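Local coordinates for protein putative transcription regulator (PDB 3COL) that probably binds DNA as a dimeric, all-helical transcription regulator of the TetR family, at residues A[18-30]-A[105-117]. Sequence-based numbering, arbitrary orientation.
Sequences AVAAIILAEGPAG and DSLTIIQQIKALN
Leu-24 reaches across from helix 18-26 and divides its two methyls: CD2 goes to the first turn of helix 106-117, CD1 to Asp-105 just ahead of it. CD2 packs on Ile-109 CG1 at 3.7 Å and also meets the methyl of Thr-108, whereas CD1 lies 3.8 Å from Asp-105 CG, against the carboxylate end, the two side chains crossing at about a right angle. CG stands anti to the carbonyl carbon (chi1 -68°), and this swings the isobutyl end toward the partner helix although its CB does not point there. Cut back to an alanine, this position would probably leave Ile-109 CG1 and the Thr-108 methyl without their apolar neighbour and open a gap beside Asp-105. Deeper in, Ile-23 CD1 meets Ile-113 CD1 at 3.7 Å, and Ala-20 CB backs Ile-109 CD1. Beyond the helix end, marked by the positive phi of Gly-27, the Pro-28 ring lies against the second helix: CG is 3.5 Å from Gln-112 O, and CB touches Leu-116 CD2 at 3.6 Å. Gln-112, modelled in two conformers, brings a polar group into the interface; in one, NE2 lies 2.9 Å from Ile-23 O, a carbonyl already bonded to Gly-27 N. Thr-108 turns its hydroxyl to His-164. Leu-116 also packs on Ala-25 of the second subunit. The axes of helix segments 18-26 and 106-117 cross at 73° with a closest approach of 9.8 Å. This joins the first helix of the TetR-type helix-turn-helix region to a helix of what is probably the ligand-binding and dimerisation core; in TetR relatives such contacts can relay ligand binding to the DNA-binding part.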
ATOM      1  N   ALA A  18     -14.846 -17.433   2.056  1.00 15.66           N
ATOM      2  CA  ALA A  18     -15.899 -16.620   1.405  1.00 16.41           C
ATOM      3  C   ALA A  18     -15.774 -15.093   1.684  1.00 16.59           C
ATOM      4  O   ALA A  18     -15.851 -14.285   0.768  1.00 17.54           O
ATOM      5  CB  ALA A  18     -17.248 -17.111   1.831  1.00 15.59           C
ATOM      6  N   VAL A  19     -15.578 -14.714   2.951  1.00 16.24           N
ATOM      7  CA  VAL A  19     -15.324 -13.308   3.337  1.00 16.09           C
ATOM      8  C   VAL A  19     -14.115 -12.765   2.582  1.00 16.55           C
ATOM      9  O   VAL A  19     -14.157 -11.649   2.081  1.00 16.81           O
ATOM     10  CB  VAL A  19     -15.101 -13.157   4.887  1.00 16.51           C
ATOM     11  CG1 VAL A  19     -14.705 -11.711   5.294  1.00 14.86           C
ATOM     12  CG2 VAL A  19     -16.361 -13.601   5.662  1.00 15.46           C
ATOM     13  N   ALA A  20     -13.032 -13.547   2.512  1.00 16.07           N
ATOM     14  CA  ALA A  20     -11.802 -13.084   1.913  1.00 15.37           C
ATOM     15  C   ALA A  20     -11.988 -12.813   0.408  1.00 15.42           C
ATOM     16  O   ALA A  20     -11.471 -11.813  -0.118  1.00 15.34           O
ATOM     17  CB  ALA A  20     -10.669 -14.075   2.189  1.00 15.49           C
ATOM     18  N   ALA A  21     -12.742 -13.687  -0.268  1.00 15.33           N
ATOM     19  CA  ALA A  21     -13.096 -13.497  -1.685  1.00 15.13           C
ATOM     20  C   ALA A  21     -13.902 -12.235  -1.940  1.00 15.44           C
ATOM     21  O   ALA A  21     -13.646 -11.512  -2.884  1.00 15.31           O
ATOM     22  CB  ALA A  21     -13.852 -14.738  -2.239  1.00 15.09           C
ATOM     23  N   ILE A  22     -14.909 -11.997  -1.113  1.00 16.30           N
ATOM     24  CA  ILE A  22     -15.725 -10.774  -1.202  1.00 16.52           C
ATOM     25  C   ILE A  22     -14.866  -9.512  -1.000  1.00 17.66           C
ATOM     26  O   ILE A  22     -14.951  -8.542  -1.776  1.00 17.59           O
ATOM     27  CB  ILE A  22     -16.900 -10.801  -0.164  1.00 16.35           C
ATOM     28  CG1 ILE A  22     -17.898 -11.916  -0.507  1.00 15.46           C
ATOM     29  CG2 ILE A  22     -17.603  -9.429  -0.105  1.00 15.28           C
ATOM     30  CD1 ILE A  22     -18.870 -12.253   0.656  1.00 15.64           C
ATOM     31  N   ILE A  23     -14.034  -9.530   0.034  1.00 17.72           N
ATOM     32  CA  ILE A  23     -13.084  -8.436   0.252  1.00 18.34           C
ATOM     33  C   ILE A  23     -12.256  -8.152  -1.013  1.00 18.76           C
ATOM     34  O   ILE A  23     -12.104  -6.998  -1.407  1.00 18.12           O
ATOM     35  CB  ILE A  23     -12.180  -8.692   1.507  1.00 18.27           C
ATOM     36  CG1 ILE A  23     -13.055  -8.690   2.787  1.00 19.37           C
ATOM     37  CG2 ILE A  23     -11.024  -7.653   1.606  1.00 17.03           C
ATOM     38  CD1 ILE A  23     -12.305  -8.998   4.090  1.00 18.60           C
ATOM     39  N   LEU A  24     -11.737  -9.199  -1.661  1.00 19.71           N
ATOM     40  CA  LEU A  24     -10.917  -8.999  -2.855  1.00 20.55           C
ATOM     41  C   LEU A  24     -11.735  -8.413  -4.007  1.00 21.66           C
ATOM     42  O   LEU A  24     -11.239  -7.557  -4.734  1.00 21.61           O
ATOM     43  CB  LEU A  24     -10.228 -10.294  -3.273  1.00 20.72           C
ATOM     44  CG  LEU A  24      -9.143 -10.830  -2.332  1.00 20.88           C
ATOM     45  CD1 LEU A  24      -8.671 -12.187  -2.825  1.00 19.67           C
ATOM     46  CD2 LEU A  24      -7.964  -9.866  -2.249  1.00 22.03           C
ATOM     47  N   ALA A  25     -12.981  -8.864  -4.154  1.00 22.13           N
ATOM     48  CA  ALA A  25     -13.881  -8.406  -5.229  1.00 23.69           C
ATOM     49  C   ALA A  25     -14.572  -7.055  -4.942  1.00 24.52           C
ATOM     50  O   ALA A  25     -14.694  -6.223  -5.838  1.00 23.64           O
ATOM     51  CB  ALA A  25     -14.938  -9.478  -5.548  1.00 22.88           C
ATOM     52  N   GLU A  26     -15.051  -6.855  -3.711  1.00 25.59           N
ATOM     53  CA  GLU A  26     -15.830  -5.642  -3.412  1.00 26.95           C
ATOM     54  C   GLU A  26     -15.312  -4.789  -2.255  1.00 26.61           C
ATOM     55  O   GLU A  26     -15.943  -3.787  -1.900  1.00 27.09           O
ATOM     56  CB  GLU A  26     -17.301  -5.962  -3.172  1.00 27.53           C
ATOM     57  CG  GLU A  26     -17.934  -6.925  -4.153  1.00 31.73           C
ATOM     58  CD  GLU A  26     -19.313  -7.348  -3.685  1.00 37.74           C
ATOM     59  OE1 GLU A  26     -19.609  -8.568  -3.674  1.00 40.50           O
ATOM     60  OE2 GLU A  26     -20.099  -6.453  -3.304  1.00 39.14           O
ATOM     61  N   GLY A  27     -14.163  -5.159  -1.689  1.00 25.84           N
ATOM     62  CA  GLY A  27     -13.689  -4.518  -0.471  1.00 24.87           C
ATOM     63  C   GLY A  27     -14.489  -4.931   0.760  1.00 24.33           C
ATOM     64  O   GLY A  27     -15.515  -5.622   0.656  1.00 24.77           O
ATOM     65  N   PRO A  28     -14.029  -4.514   1.947  1.00 23.44           N
ATOM     66  CA  PRO A  28     -14.672  -4.913   3.191  1.00 23.06           C
ATOM     67  C   PRO A  28     -16.133  -4.466   3.287  1.00 22.30           C
ATOM     68  O   PRO A  28     -16.950  -5.174   3.834  1.00 21.82           O
ATOM     69  CB  PRO A  28     -13.814  -4.222   4.260  1.00 23.44           C
ATOM     70  CG  PRO A  28     -12.547  -3.953   3.614  1.00 22.87           C
ATOM     71  CD  PRO A  28     -12.863  -3.653   2.197  1.00 23.36           C
ATOM     72  N   ALA A  29     -16.457  -3.319   2.704  1.00 22.37           N
ATOM     73  CA  ALA A  29     -17.837  -2.828   2.661  1.00 22.38           C
ATOM     74  C   ALA A  29     -18.799  -3.797   1.949  1.00 22.44           C
ATOM     75  O   ALA A  29     -19.993  -3.803   2.235  1.00 22.91           O
ATOM     76  CB  ALA A  29     -17.883  -1.434   2.040  1.00 22.15           C
ATOM     77  N   GLY A  30     -18.277  -4.631   1.053  1.00 21.76           N
ATOM     78  CA  GLY A  30     -19.108  -5.594   0.343  1.00 21.24           C
ATOM     79  C   GLY A  30     -19.504  -6.813   1.171  1.00 20.80           C
ATOM     80  O   GLY A  30     -20.389  -7.556   0.777  1.00 21.44           O
ATOM     81  N   ASP A 105      -2.363 -13.101  -1.928  1.00 14.08           N
ATOM     82  CA  ASP A 105      -3.471 -12.184  -1.660  1.00 14.86           C
ATOM     83  C   ASP A 105      -3.524 -11.710  -0.225  1.00 14.03           C
ATOM     84  O   ASP A 105      -4.376 -10.915   0.103  1.00 13.54           O
ATOM     85  CB  ASP A 105      -4.837 -12.842  -1.964  1.00 15.13           C
ATOM     86  CG  ASP A 105      -5.034 -13.073  -3.443  1.00 16.99           C
ATOM     87  OD1 ASP A 105      -4.635 -12.196  -4.242  1.00 19.12           O
ATOM     88  OD2 ASP A 105      -5.544 -14.143  -3.782  1.00 17.47           O
ATOM     89  N   SER A 106      -2.649 -12.229   0.629  1.00 13.80           N
ATOM     90  CA  SER A 106      -2.794 -11.973   2.060  1.00 12.86           C
ATOM     91  C   SER A 106      -2.587 -10.510   2.410  1.00 13.18           C
ATOM     92  O   SER A 106      -3.427  -9.882   3.058  1.00 13.11           O
ATOM     93  CB  SER A 106      -1.870 -12.899   2.868  1.00 12.53           C
ATOM     94  OG  SER A 106      -2.241 -12.863   4.225  1.00 11.03           O
ATOM     95  N   LEU A 107      -1.494  -9.935   1.920  1.00 13.78           N
ATOM     96  CA  LEU A 107      -1.186  -8.557   2.212  1.00 14.31           C
ATOM     97  C   LEU A 107      -2.230  -7.639   1.613  1.00 14.47           C
ATOM     98  O   LEU A 107      -2.593  -6.635   2.210  1.00 14.53           O
ATOM     99  CB  LEU A 107       0.233  -8.220   1.716  1.00 14.70           C
ATOM    100  CG  LEU A 107       1.382  -8.397   2.718  1.00 15.48           C
ATOM    101  CD1 LEU A 107       1.470  -9.778   3.177  1.00 20.04           C
ATOM    102  CD2 LEU A 107       2.744  -7.980   2.103  1.00 15.02           C
ATOM    103  N   THR A 108      -2.742  -7.997   0.439  1.00 14.38           N
ATOM    104  CA  THR A 108      -3.808  -7.222  -0.196  1.00 14.48           C
ATOM    105  C   THR A 108      -5.043  -7.195   0.706  1.00 14.98           C
ATOM    106  O   THR A 108      -5.645  -6.121   0.912  1.00 15.16           O
ATOM    107  CB  THR A 108      -4.186  -7.809  -1.585  1.00 15.11           C
ATOM    108  OG1 THR A 108      -3.052  -7.717  -2.459  1.00 14.78           O
ATOM    109  CG2 THR A 108      -5.390  -7.047  -2.218  1.00 15.13           C
ATOM    110  N   ILE A 109      -5.405  -8.359   1.259  1.00 15.22           N
ATOM    111  CA  ILE A 109      -6.598  -8.471   2.104  1.00 14.78           C
ATOM    112  C   ILE A 109      -6.442  -7.606   3.359  1.00 14.97           C
ATOM    113  O   ILE A 109      -7.353  -6.841   3.691  1.00 14.49           O
ATOM    114  CB  ILE A 109      -6.866  -9.944   2.497  1.00 15.52           C
ATOM    115  CG1 ILE A 109      -7.399 -10.751   1.290  1.00 16.84           C
ATOM    116  CG2 ILE A 109      -7.843 -10.053   3.713  1.00 14.28           C
ATOM    117  CD1 ILE A 109      -7.156 -12.246   1.432  1.00 15.43           C
ATOM    118  N   ILE A 110      -5.300  -7.768   4.046  1.00 15.47           N
ATOM    119  CA  ILE A 110      -4.935  -7.002   5.253  1.00 15.92           C
ATOM    120  C   ILE A 110      -5.014  -5.502   4.965  1.00 17.37           C
ATOM    121  O   ILE A 110      -5.640  -4.752   5.703  1.00 17.36           O
ATOM    122  CB  ILE A 110      -3.512  -7.362   5.755  1.00 15.92           C
ATOM    123  CG1 ILE A 110      -3.467  -8.804   6.316  1.00 15.96           C
ATOM    124  CG2 ILE A 110      -2.973  -6.337   6.845  1.00 14.78           C
ATOM    125  CD1 ILE A 110      -2.066  -9.356   6.482  1.00 16.48           C
ATOM    126  N   GLN A 111      -4.362  -5.080   3.880  1.00 18.42           N
ATOM    127  CA  GLN A 111      -4.291  -3.682   3.522  1.00 18.97           C
ATOM    128  C   GLN A 111      -5.685  -3.114   3.321  1.00 18.61           C
ATOM    129  O   GLN A 111      -6.002  -2.001   3.797  1.00 18.63           O
ATOM    130  CB  GLN A 111      -3.436  -3.524   2.261  1.00 19.99           C
ATOM    131  CG  GLN A 111      -3.570  -2.149   1.609  1.00 23.78           C
ATOM    132  CD  GLN A 111      -2.344  -1.805   0.804  1.00 29.97           C
ATOM    133  OE1 GLN A 111      -2.182  -2.262  -0.340  1.00 32.44           O
ATOM    134  NE2 GLN A 111      -1.458  -0.999   1.393  1.00 30.30           N
ATOM    135  N   GLN A 112      -6.533  -3.865   2.621  0.50 18.41           N
ATOM    136  CA  GLN A 112      -7.915  -3.436   2.384  0.50 18.40           C
ATOM    137  C   GLN A 112      -8.713  -3.276   3.670  0.50 18.09           C
ATOM    138  O   GLN A 112      -9.441  -2.294   3.828  0.50 17.85           O
ATOM    139  CB  GLN A 112      -8.648  -4.423   1.468  0.50 19.19           C
ATOM    140  CG  GLN A 112      -8.618  -4.060  -0.004  0.50 19.82           C
ATOM    141  CD  GLN A 112      -9.157  -5.169  -0.878  0.50 20.24           C
ATOM    142  OE1 GLN A 112      -8.675  -6.305  -0.828  0.50 23.34           O
ATOM    143  NE2 GLN A 112     -10.143  -4.847  -1.705  0.50 18.69           N
ATOM    144  N   ILE A 113      -8.603  -4.254   4.566  1.00 17.82           N
ATOM    145  CA  ILE A 113      -9.304  -4.194   5.859  1.00 17.99           C
ATOM    146  C   ILE A 113      -8.783  -2.996   6.668  1.00 19.44           C
ATOM    147  O   ILE A 113      -9.570  -2.215   7.187  1.00 18.79           O
ATOM    148  CB  ILE A 113      -9.177  -5.504   6.666  1.00 15.94           C
ATOM    149  CG1 ILE A 113      -9.823  -6.655   5.883  1.00 16.18           C
ATOM    150  CG2 ILE A 113      -9.855  -5.338   8.034  1.00 15.61           C
ATOM    151  CD1 ILE A 113      -9.684  -8.016   6.528  1.00 14.79           C
ATOM    152  N   LYS A 114      -7.459  -2.851   6.740  1.00 21.65           N
ATOM    153  CA  LYS A 114      -6.845  -1.704   7.407  1.00 24.43           C
ATOM    154  C   LYS A 114      -7.308  -0.343   6.866  1.00 25.94           C
ATOM    155  O   LYS A 114      -7.630   0.569   7.642  1.00 26.73           O
ATOM    156  CB  LYS A 114      -5.325  -1.831   7.366  1.00 24.81           C
ATOM    157  CG  LYS A 114      -4.765  -2.551   8.558  1.00 26.72           C
ATOM    158  CD  LYS A 114      -3.258  -2.677   8.463  1.00 29.66           C
ATOM    159  CE  LYS A 114      -2.622  -2.455   9.856  1.00 35.01           C
ATOM    160  NZ  LYS A 114      -1.191  -2.961  10.031  1.00 37.75           N
ATOM    161  N   ALA A 115      -7.374  -0.208   5.547  1.00 28.32           N
ATOM    162  CA  ALA A 115      -7.876   1.026   4.907  1.00 30.90           C
ATOM    163  C   ALA A 115      -9.279   1.428   5.366  1.00 33.00           C
ATOM    164  O   ALA A 115      -9.563   2.614   5.521  1.00 33.12           O
ATOM    165  CB  ALA A 115      -7.829   0.902   3.382  1.00 29.83           C
ATOM    166  N   LEU A 116     -10.148   0.443   5.593  1.00 36.01           N
ATOM    167  CA  LEU A 116     -11.543   0.697   5.983  1.00 39.28           C
ATOM    168  C   LEU A 116     -11.733   1.021   7.478  1.00 41.67           C
ATOM    169  O   LEU A 116     -12.657   1.771   7.853  1.00 41.71           O
ATOM    170  CB  LEU A 116     -12.442  -0.475   5.582  1.00 39.00           C
ATOM    171  CG  LEU A 116     -13.943  -0.199   5.625  1.00 39.92           C
ATOM    172  CD1 LEU A 116     -14.473   0.042   4.214  1.00 40.55           C
ATOM    173  CD2 LEU A 116     -14.697  -1.345   6.315  1.00 40.10           C
ATOM    174  N   ASN A 117     -10.880   0.432   8.316  1.00 44.24           N
ATOM    175  CA  ASN A 117     -10.875   0.710   9.748  1.00 47.15           C
ATOM    176  C   ASN A 117     -10.297   2.100  10.008  1.00 48.54           C
ATOM    177  O   ASN A 117     -11.017   3.004  10.446  1.00 48.75           O
ATOM    178  CB  ASN A 117     -10.082  -0.363  10.516  1.00 47.54           C
ATOM    179  CG  ASN A 117     -10.882  -1.645  10.751  1.00 49.39           C
ATOM    180  OD1 ASN A 117     -12.112  -1.664  10.625  1.00 51.05           O
ATOM    181  ND2 ASN A 117     -10.178  -2.729  11.107  1.00 51.23           N
TER